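Local atomic coordinates of XRE family transcriptional regulator (Enterobacter cloacae subsp. cloacae, PDB entry 6B8W), a protein that probably acts as a DNA-binding transcriptional regulator, and this chain is its C-terminal cupin domain, which has a manganese-binding site. Residues Pro10-Glu13 against Thr14-Phe17. Sequence-based numbering, arbitrary orientation.
Sequences PWDE and TLKF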
# COMPACT_ATOMS: atom_id res chain seq x y z
N PRO A 10 -2.55 -12.45 1.93
CA PRO A 10 -2.36 -13.26 3.13
C PRO A 10 -0.93 -13.04 3.65
O PRO A 10 -0.08 -12.43 2.97
CB PRO A 10 -2.53 -14.70 2.62
CG PRO A 10 -2.39 -14.64 1.13
CD PRO A 10 -2.78 -13.25 0.72
N TRP A 11 -0.73 -13.45 4.90
CA TRP A 11 0.57 -13.42 5.53
C TRP A 11 1.63 -13.92 4.55
O TRP A 11 1.44 -14.95 3.91
CB TRP A 11 0.50 -14.28 6.79
CG TRP A 11 1.78 -14.86 7.19
CD1 TRP A 11 2.18 -16.16 7.05
CD2 TRP A 11 2.87 -14.16 7.76
NE1 TRP A 11 3.45 -16.31 7.53
CE2 TRP A 11 3.90 -15.09 7.97
CE3 TRP A 11 3.08 -12.84 8.12
CZ2 TRP A 11 5.11 -14.74 8.55
CZ3 TRP A 11 4.28 -12.49 8.69
CH2 TRP A 11 5.29 -13.43 8.89
N ASP A 12 2.73 -13.19 4.43
CA ASP A 12 3.80 -13.49 3.49
C ASP A 12 5.01 -14.01 4.27
O ASP A 12 5.77 -13.22 4.82
CB ASP A 12 4.14 -12.21 2.73
CG ASP A 12 5.00 -12.45 1.51
OD1 ASP A 12 5.90 -13.32 1.54
OD2 ASP A 12 4.79 -11.71 0.51
N GLU A 13 5.20 -15.32 4.26
CA GLU A 13 6.28 -15.98 5.02
C GLU A 13 7.68 -15.58 4.57
O GLU A 13 8.58 -15.39 5.40
CB GLU A 13 6.11 -17.50 4.96
CG GLU A 13 7.10 -18.27 5.80
CD GLU A 13 6.80 -19.76 5.84
OE1 GLU A 13 7.57 -20.50 6.49
OE2 GLU A 13 5.80 -20.19 5.23
N THR A 14 7.86 -15.47 3.26
CA THR A 14 9.14 -15.10 2.67
C THR A 14 9.55 -13.67 2.99
O THR A 14 10.70 -13.41 3.35
CB THR A 14 9.07 -15.24 1.14
OG1 THR A 14 8.82 -16.62 0.82
CG2 THR A 14 10.37 -14.81 0.49
N LEU A 15 8.61 -12.75 2.85
CA LEU A 15 8.90 -11.36 3.14
C LEU A 15 8.67 -10.98 4.61
O LEU A 15 9.06 -9.88 4.99
CB LEU A 15 8.05 -10.46 2.24
CG LEU A 15 8.28 -10.59 0.73
CD1 LEU A 15 7.39 -9.60 -0.00
CD2 LEU A 15 9.74 -10.35 0.37
N LYS A 16 8.08 -11.88 5.42
CA LYS A 16 7.72 -11.60 6.83
C LYS A 16 6.99 -10.28 6.83
O LYS A 16 7.41 -9.31 7.46
CB LYS A 16 8.93 -11.56 7.76
CG LYS A 16 9.56 -12.92 8.00
CD LYS A 16 10.66 -12.82 9.06
CE LYS A 16 11.21 -14.18 9.44
NZ LYS A 16 10.18 -15.02 10.13
N PHE A 17 5.86 -10.27 6.13
CA PHE A 17 5.14 -9.04 5.82
C PHE A 17 3.63 -9.22 5.79
O PHE A 17 3.12 -10.19 5.23
CB PHE A 17 5.68 -8.57 4.45
CG PHE A 17 4.87 -7.50 3.77
CD1 PHE A 17 4.86 -6.20 4.27
CD2 PHE A 17 4.19 -7.76 2.57
CE1 PHE A 17 4.13 -5.20 3.63
CE2 PHE A 17 3.48 -6.75 1.92
CZ PHE A 17 3.46 -5.47 2.45
O HOH W 1 1.40 -9.94 2.98
O HOH W 2 6.08 -15.98 0.97
O HOH W 3 8.82 -16.04 8.03
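D12 and F17 face each other where the chain turns back between strands 3-7 and 17-24. They form one antiparallel hydrogen-bonded pair. D12 N donates to F17 O at 3.1 Å, and F17 N returns a bond to D12 O at 3.2 Å. K16 also faces D12, which makes a G1 beta bulge; its positive phi of 49° fits that role.

The tight side is the D12 carboxylate. CG lies anti to the backbone N (chi1 -167°), which places the carboxylate against L15, within reach of L15 N. L15 N reaches D12 OD1 at 3.1 Å in a nearly straight bond (167°), coming from above the carboxylate plane. A water joins D12 OD1 to T14 N. L15 CD1 lies 3.4 Å from D12 OD2. That oxygen also forms a salt bridge with R68 of the second subunit, and F17 packs against H42 and H92 of that subunit.

The other side is looser. The six-membered ring of W11 meets the K16-F17 backbone obliquely, with W11 CH2 3.7 Å from K16 CA. Another water joins E13 O to K16 NZ.

The buried carboxylate thus receives backbone N-H, water and arginine together, which would favour its charged form and ties the turn to the dimer interface.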